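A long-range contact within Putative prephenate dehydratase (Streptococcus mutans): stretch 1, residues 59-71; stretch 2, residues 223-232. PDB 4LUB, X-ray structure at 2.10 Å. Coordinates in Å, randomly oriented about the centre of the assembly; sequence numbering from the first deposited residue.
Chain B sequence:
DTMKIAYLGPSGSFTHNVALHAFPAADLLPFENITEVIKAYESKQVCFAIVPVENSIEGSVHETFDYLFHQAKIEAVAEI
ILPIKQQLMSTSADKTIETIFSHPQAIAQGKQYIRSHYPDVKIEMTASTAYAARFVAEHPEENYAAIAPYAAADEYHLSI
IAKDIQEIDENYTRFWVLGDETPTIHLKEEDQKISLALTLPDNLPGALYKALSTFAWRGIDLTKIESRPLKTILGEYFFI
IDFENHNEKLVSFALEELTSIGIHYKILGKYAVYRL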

ATOM      1  N   GLY B  59      -8.306  -1.384   2.828  1.00 29.74           N
ATOM      2  CA  GLY B  59      -6.896  -1.691   3.011  1.00 27.03           C
ATOM      3  C   GLY B  59      -6.322  -1.226   4.339  1.00 25.95           C
ATOM      4  O   GLY B  59      -7.052  -1.007   5.299  1.00 26.03           O
ATOM      5  N   SER B  60      -5.005  -1.058   4.383  1.00 27.47           N
ATOM      6  CA  SER B  60      -4.309  -0.631   5.594  1.00 29.74           C
ATOM      7  C   SER B  60      -4.643   0.786   6.039  1.00 31.78           C
ATOM      8  O   SER B  60      -4.762   1.696   5.222  1.00 33.73           O
ATOM      9  N   VAL B  61      -4.800   0.958   7.346  1.00 29.22           N
ATOM     10  CA  VAL B  61      -5.073   2.266   7.924  1.00 26.02           C
ATOM     11  C   VAL B  61      -3.769   3.057   8.021  1.00 27.33           C
ATOM     12  O   VAL B  61      -2.915   2.768   8.861  1.00 23.64           O
ATOM     13  N   HIS B  62      -3.616   4.043   7.142  1.00 27.55           N
ATOM     14  CA  HIS B  62      -2.391   4.838   7.063  1.00 28.54           C
ATOM     15  C   HIS B  62      -1.960   5.412   8.411  1.00 27.46           C
ATOM     16  O   HIS B  62      -0.794   5.282   8.801  1.00 24.44           O
ATOM     17  N   GLU B  63      -2.892   6.077   9.093  1.00 24.04           N
ATOM     18  CA  GLU B  63      -2.620   6.680  10.399  1.00 25.81           C
ATOM     19  C   GLU B  63      -1.950   5.721  11.382  1.00 24.84           C
ATOM     20  O   GLU B  63      -1.010   6.099  12.081  1.00 26.05           O
ATOM     21  N   THR B  64      -2.455   4.495  11.452  1.00 22.94           N
ATOM     22  CA  THR B  64      -1.923   3.505  12.385  1.00 21.48           C
ATOM     23  C   THR B  64      -0.466   3.168  12.092  1.00 22.32           C
ATOM     24  O   THR B  64       0.396   3.274  12.963  1.00 23.49           O
ATOM     25  N   PHE B  65      -0.190   2.791  10.849  1.00 19.84           N
ATOM     26  CA  PHE B  65       1.154   2.386  10.457  1.00 20.50           C
ATOM     27  C   PHE B  65       2.182   3.520  10.417  1.00 22.98           C
ATOM     28  O   PHE B  65       3.339   3.302  10.777  1.00 21.64           O
ATOM     29  N   ASP B  66       1.794   4.709   9.956  1.00 22.44           N
ATOM     30  CA  ASP B  66       2.710   5.854  10.009  1.00 26.45           C
ATOM     31  C   ASP B  66       3.129   6.187  11.442  1.00 27.02           C
ATOM     32  O   ASP B  66       4.310   6.401  11.714  1.00 27.11           O
ATOM     33  N   TYR B  67       2.166   6.277  12.349  1.00 26.21           N
ATOM     34  CA  TYR B  67       2.492   6.532  13.749  1.00 26.16           C
ATOM     35  C   TYR B  67       3.360   5.431  14.377  1.00 28.39           C
ATOM     36  O   TYR B  67       4.356   5.726  15.035  1.00 31.30           O
ATOM     37  N   LEU B  68       2.946   4.177  14.221  1.00 24.83           N
ATOM     38  CA  LEU B  68       3.718   3.042  14.727  1.00 25.32           C
ATOM     39  C   LEU B  68       5.147   2.946  14.199  1.00 28.24           C
ATOM     40  O   LEU B  68       6.053   2.571  14.944  1.00 32.67           O
ATOM     41  N   PHE B  69       5.362   3.262  12.929  1.00 24.06           N
ATOM     42  CA  PHE B  69       6.721   3.255  12.403  1.00 26.78           C
ATOM     43  C   PHE B  69       7.552   4.450  12.855  1.00 28.61           C
ATOM     44  O   PHE B  69       8.612   4.268  13.440  1.00 29.74           O
ATOM     45  N   HIS B  70       7.070   5.662  12.579  1.00 27.58           N
ATOM     46  CA  HIS B  70       7.847   6.885  12.803  1.00 31.68           C
ATOM     47  C   HIS B  70       8.060   7.242  14.266  1.00 39.09           C
ATOM     48  O   HIS B  70       9.137   7.692  14.654  1.00 43.10           O
ATOM     49  N   GLN B  71       7.034   7.053  15.081  1.00 48.13           N
ATOM     50  CA  GLN B  71       7.013   7.686  16.392  1.00 51.18           C
ATOM     51  C   GLN B  71       6.975   6.714  17.557  1.00 52.96           C
ATOM     52  O   GLN B  71       7.663   6.922  18.554  1.00 58.14           O
ATOM     53  N   THR B 223       2.304 -12.751   3.845  1.00 20.25           N
ATOM     54  CA  THR B 223       0.845 -12.713   3.822  1.00 20.34           C
ATOM     55  C   THR B 223       0.315 -11.310   3.553  1.00 18.03           C
ATOM     56  O   THR B 223      -0.873 -11.129   3.297  1.00 20.33           O
ATOM     57  N   LYS B 224       1.205 -10.327   3.614  1.00 19.20           N
ATOM     58  CA  LYS B 224       0.851  -8.947   3.305  1.00 19.88           C
ATOM     59  C   LYS B 224       2.073  -8.084   3.044  1.00 21.16           C
ATOM     60  O   LYS B 224       3.096  -8.238   3.710  1.00 18.90           O
ATOM     61  N   ILE B 225       1.950  -7.170   2.094  1.00 23.06           N
ATOM     62  CA  ILE B 225       2.952  -6.140   1.886  1.00 27.77           C
ATOM     63  C   ILE B 225       2.296  -4.831   1.489  1.00 32.77           C
ATOM     64  O   ILE B 225       1.452  -4.787   0.598  1.00 34.41           O
ATOM     65  N   GLU B 226       2.687  -3.767   2.167  1.00 28.97           N
ATOM     66  CA  GLU B 226       2.150  -2.455   1.889  1.00 32.36           C
ATOM     67  C   GLU B 226       3.266  -1.441   2.014  1.00 28.81           C
ATOM     68  O   GLU B 226       4.049  -1.492   2.951  1.00 30.38           O
ATOM     69  N   SER B 227       3.342  -0.522   1.066  1.00 24.89           N
ATOM     70  CA  SER B 227       4.328   0.536   1.150  1.00 25.73           C
ATOM     71  C   SER B 227       3.706   1.824   1.675  1.00 26.36           C
ATOM     72  O   SER B 227       2.520   2.082   1.487  1.00 27.58           O
ATOM     73  N   ARG B 228       4.524   2.612   2.355  1.00 22.92           N
ATOM     74  CA  ARG B 228       4.112   3.870   2.944  1.00 24.05           C
ATOM     75  C   ARG B 228       5.205   4.870   2.617  1.00 27.45           C
ATOM     76  O   ARG B 228       6.376   4.489   2.545  1.00 25.50           O
ATOM     77  N   PRO B 229       4.839   6.140   2.381  1.00 28.07           N
ATOM     78  CA  PRO B 229       5.875   7.164   2.187  1.00 31.44           C
ATOM     79  C   PRO B 229       6.839   7.246   3.366  1.00 31.69           C
ATOM     80  O   PRO B 229       6.409   7.231   4.522  1.00 32.76           O
ATOM     81  N   LEU B 230       8.133   7.326   3.069  1.00 33.46           N
ATOM     82  CA  LEU B 230       9.150   7.558   4.092  1.00 38.26           C
ATOM     83  C   LEU B 230       9.088   8.978   4.636  1.00 41.16           C
ATOM     84  O   LEU B 230       9.708   9.289   5.655  1.00 41.79           O
ATOM     85  N   LYS B 231       8.319   9.823   3.953  1.00 44.39           N
ATOM     86  CA  LYS B 231       8.256  11.257   4.222  1.00 50.26           C
ATOM     87  C   LYS B 231       9.632  11.905   4.099  1.00 54.14           C
ATOM     88  O   LYS B 231      10.014  12.747   4.915  1.00 55.07           O
ATOM     89  N   THR B 232      10.372  11.496   3.070  1.00 53.45           N
ATOM     90  CA  THR B 232      11.627  12.144   2.706  1.00 51.84           C
ATOM     91  C   THR B 232      11.471  12.763   1.321  1.00 53.83           C
ATOM     92  O   THR B 232      11.212  13.957   1.196  1.00 55.93           O
TER

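The contact is organised around Arg228, which points from the strand toward the helix and meets Asp66 coming the other way. Arg228 coils back through three successive m rotamers (chi1 to chi3), presenting the edge of its guanidinium to the carboxylate of Asp66, itself chi1 m. Two hydrogen bonds result, Arg228 NE to Asp66 OD1 at 3.0 Å and Arg228 NH2 to Asp66 OD2 at 2.9 Å, both nearly straight; this paired salt bridge suits two planar, oppositely charged groups. One face of the same guanidinium lies flat on the ring of His62 (chi1 m), with centres 3.7 Å apart and planes at 8°. Arginine can thus bind a carboxylate along its edge and still offer a flat surface for stacking.

Lys231 (m, m, t, with chi4 between wells) adds a second positive charge, its NZ making a long salt bridge of 3.6 Å to OD2 of Asp66. A water ties this end together: it donates to Pro229 O (2.7 Å) and, weakly, to Asp66 OD1 (2.8 Å), accepts from Lys231 NZ (2.8 Å), and hydrogen-bonds His70 NE2 (3.1 Å). The water thereby links His70 to Pro229 O, which lies 4.0 Å from His70 NE2, too far for a direct bond.

At the other end, Lys224 stretches out with all four chi angles t, and its NZ donates to Ser60 OG at 2.5 Å. Ser60 (m) points toward the strand, and its hydroxyl oxygen accepts this hydrogen bond. Glu226 (chi1 t, chi2 between wells) also approaches, its OE1 3.0 Å from Ser60 CB. Phe65 (m) points toward the strand, its CZ 3.6 Å from Lys224 NZ.

Apolar packing is modest. Phe69 (t) brings CE2 to 4.1 Å from Leu230 CD1; although Leu230 starts away from the helix, its t, p conformation returns its end to the aromatic ring. His70 (m) rests beside Lys231, with His70 NE2 3.8 Å from Lys231 CG.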

ATOM      1  CB  SER B  60      -2.803  -0.762   5.400  1.00 30.16           C
ATOM      2  OG  SER B  60      -2.390  -2.103   5.618  1.00 29.40           O
ATOM      3  CB  VAL B  61      -5.728   2.148   9.310  1.00 25.58           C
ATOM      4  CG1 VAL B  61      -6.094   3.531   9.854  1.00 22.45           C
ATOM      5  CG2 VAL B  61      -6.966   1.253   9.232  1.00 28.10           C
ATOM      6  CB  HIS B  62      -2.560   5.976   6.057  1.00 27.24           C
ATOM      7  CG  HIS B  62      -2.811   5.508   4.658  1.00 28.57           C
ATOM      8  ND1 HIS B  62      -3.218   6.361   3.658  1.00 31.78           N
ATOM      9  CD2 HIS B  62      -2.717   4.280   4.097  1.00 25.27           C
ATOM     10  CE1 HIS B  62      -3.370   5.676   2.537  1.00 29.42           C
ATOM     11  NE2 HIS B  62      -3.071   4.414   2.776  1.00 32.07           N
ATOM     12  CB  GLU B  63      -3.906   7.239  11.033  1.00 26.17           C
ATOM     13  CG  GLU B  63      -3.596   8.263  12.130  1.00 29.99           C
ATOM     14  CD  GLU B  63      -4.826   8.776  12.854  1.00 32.97           C
ATOM     15  OE1 GLU B  63      -5.960   8.531  12.378  1.00 37.39           O
ATOM     16  OE2 GLU B  63      -4.661   9.436  13.909  1.00 33.48           O
ATOM     17  CB  THR B  64      -2.746   2.198  12.357  1.00 24.42           C
ATOM     18  OG1 THR B  64      -4.094   2.475  12.750  1.00 23.54           O
ATOM     19  CG2 THR B  64      -2.169   1.193  13.335  1.00 26.74           C
ATOM     20  CB  PHE B  65       1.085   1.655   9.119  1.00 20.74           C
ATOM     21  CG  PHE B  65       0.490   0.294   9.241  1.00 23.70           C
ATOM     22  CD1 PHE B  65       1.209  -0.731   9.830  1.00 24.29           C
ATOM     23  CD2 PHE B  65      -0.817   0.056   8.844  1.00 22.19           C
ATOM     24  CE1 PHE B  65       0.661  -1.983   9.979  1.00 24.39           C
ATOM     25  CE2 PHE B  65      -1.380  -1.200   8.995  1.00 22.39           C
ATOM     26  CZ  PHE B  65      -0.637  -2.223   9.560  1.00 26.26           C
ATOM     27  CB  ASP B  66       2.109   7.101   9.335  1.00 28.08           C
ATOM     28  CG  ASP B  66       1.752   6.866   7.870  1.00 29.91           C
ATOM     29  OD1 ASP B  66       2.379   5.991   7.235  1.00 30.32           O
ATOM     30  OD2 ASP B  66       0.869   7.579   7.346  1.00 31.82           O
ATOM     31  CB  TYR B  67       1.234   6.735  14.587  1.00 25.19           C
ATOM     32  CG  TYR B  67       1.582   7.433  15.879  1.00 27.67           C
ATOM     33  CD1 TYR B  67       1.684   8.817  15.930  1.00 27.12           C
ATOM     34  CD2 TYR B  67       1.852   6.712  17.032  1.00 27.26           C
ATOM     35  CE1 TYR B  67       2.030   9.468  17.105  1.00 28.80           C
ATOM     36  CE2 TYR B  67       2.196   7.351  18.209  1.00 27.42           C
ATOM     37  CZ  TYR B  67       2.283   8.724  18.239  1.00 30.51           C
ATOM     38  OH  TYR B  67       2.625   9.359  19.408  1.00 33.55           O
ATOM     39  CB  LEU B  68       2.984   1.727  14.440  1.00 24.91           C
ATOM     40  CG  LEU B  68       2.243   1.047  15.604  1.00 31.86           C
ATOM     41  CD1 LEU B  68       1.687   1.991  16.653  1.00 36.92           C
ATOM     42  CD2 LEU B  68       1.201   0.045  15.095  1.00 30.60           C
ATOM     43  CB  PHE B  69       6.727   3.194  10.875  1.00 29.61           C
ATOM     44  CG  PHE B  69       8.110   3.266  10.275  1.00 28.74           C
ATOM     45  CD1 PHE B  69       8.934   2.158  10.276  1.00 30.29           C
ATOM     46  CD2 PHE B  69       8.571   4.430   9.684  1.00 29.73           C
ATOM     47  CE1 PHE B  69      10.204   2.209   9.725  1.00 33.30           C
ATOM     48  CE2 PHE B  69       9.838   4.489   9.119  1.00 30.02           C
ATOM     49  CZ  PHE B  69      10.654   3.380   9.146  1.00 31.89           C
ATOM     50  CB  HIS B  70       7.168   8.074  12.114  1.00 33.60           C
ATOM     51  CG  HIS B  70       7.152   7.986  10.618  1.00 39.11           C
ATOM     52  ND1 HIS B  70       8.302   8.025   9.858  1.00 42.34           N
ATOM     53  CD2 HIS B  70       6.126   7.860   9.742  1.00 39.49           C
ATOM     54  CE1 HIS B  70       7.986   7.932   8.578  1.00 43.88           C
ATOM     55  NE2 HIS B  70       6.672   7.827   8.480  1.00 42.72           N
ATOM     56  CB  GLN B  71       5.838   8.658  16.481  1.00 54.17           C
ATOM     57  CG  GLN B  71       6.164  10.007  15.885  1.00 58.25           C
ATOM     58  CD  GLN B  71       7.311  10.682  16.612  1.00 61.34           C
ATOM     59  OE1 GLN B  71       7.426  10.586  17.836  1.00 63.24           O
ATOM     60  NE2 GLN B  71       8.184  11.340  15.860  1.00 63.28           N
ATOM     61  CB  THR B 223       0.244 -13.236   5.144  1.00 25.38           C
ATOM     62  OG1 THR B 223       0.558 -12.332   6.212  1.00 24.48           O
ATOM     63  CG2 THR B 223       0.794 -14.622   5.472  1.00 25.36           C
ATOM     64  CB  LYS B 224       0.040  -8.350   4.460  1.00 22.56           C
ATOM     65  CG  LYS B 224      -0.377  -6.906   4.260  1.00 25.06           C
ATOM     66  CD  LYS B 224      -0.891  -6.329   5.564  1.00 31.55           C
ATOM     67  CE  LYS B 224      -0.722  -4.815   5.619  1.00 32.01           C
ATOM     68  NZ  LYS B 224      -1.529  -4.223   6.731  1.00 34.08           N
ATOM     69  CB  ILE B 225       3.995  -6.522   0.828  1.00 27.47           C
ATOM     70  CG1 ILE B 225       4.989  -5.370   0.648  1.00 24.40           C
ATOM     71  CG2 ILE B 225       3.323  -6.872  -0.487  1.00 26.62           C
ATOM     72  CD1 ILE B 225       6.353  -5.798   0.166  1.00 20.40           C
ATOM     73  CB  GLU B 226       1.025  -2.130   2.869  1.00 40.68           C
ATOM     74  CG  GLU B 226       0.353  -0.791   2.626  1.00 50.41           C
ATOM     75  CD  GLU B 226      -1.028  -0.935   2.026  1.00 55.35           C
ATOM     76  OE1 GLU B 226      -1.892  -1.553   2.668  1.00 55.45           O
ATOM     77  OE2 GLU B 226      -1.249  -0.430   0.914  1.00 61.50           O
ATOM     78  CB  SER B 227       5.049   0.749  -0.185  1.00 31.26           C
ATOM     79  OG  SER B 227       4.264   1.476  -1.104  1.00 34.47           O
ATOM     80  CB  ARG B 228       3.949   3.739   4.462  1.00 24.98           C
ATOM     81  CG  ARG B 228       2.761   2.881   4.972  1.00 19.39           C
ATOM     82  CD  ARG B 228       1.443   3.368   4.408  1.00 19.47           C
ATOM     83  NE  ARG B 228       1.177   4.733   4.827  1.00 19.72           N
ATOM     84  CZ  ARG B 228       0.613   5.653   4.054  1.00 23.79           C
ATOM     85  NH1 ARG B 228       0.251   5.341   2.815  1.00 27.47           N
ATOM     86  NH2 ARG B 228       0.415   6.884   4.523  1.00 22.88           N
ATOM     87  CB  PRO B 229       5.072   8.469   2.041  1.00 31.94           C
ATOM     88  CG  PRO B 229       3.658   8.037   1.775  1.00 32.81           C
ATOM     89  CD  PRO B 229       3.493   6.722   2.460  1.00 29.80           C
ATOM     90  CB  LEU B 230      10.546   7.274   3.533  1.00 40.20           C
ATOM     91  CG  LEU B 230      11.611   6.809   4.525  1.00 42.31           C
ATOM     92  CD1 LEU B 230      11.075   5.752   5.475  1.00 43.08           C
ATOM     93  CD2 LEU B 230      12.837   6.294   3.781  1.00 40.98           C
ATOM     94  CB  LYS B 231       7.645  11.543   5.601  1.00 50.41           C
ATOM     95  CG  LYS B 231       6.487  10.631   5.966  1.00 52.43           C
ATOM     96  CD  LYS B 231       5.157  11.204   5.478  1.00 53.61           C
ATOM     97  CE  LYS B 231       3.996  10.794   6.385  1.00 49.25           C
ATOM     98  NZ  LYS B 231       2.957   9.997   5.662  1.00 42.71           N
ATOM     99  CB  THR B 232      12.816  11.167   2.699  1.00 49.49           C
ATOM    100  OG1 THR B 232      12.459   9.989   1.964  1.00 47.75           O
ATOM    101  CG2 THR B 232      13.195  10.774   4.121  1.00 49.74           C
TER
HETATM  102  O   HOH W   1       4.453   7.677   6.319  1.00 41.65           O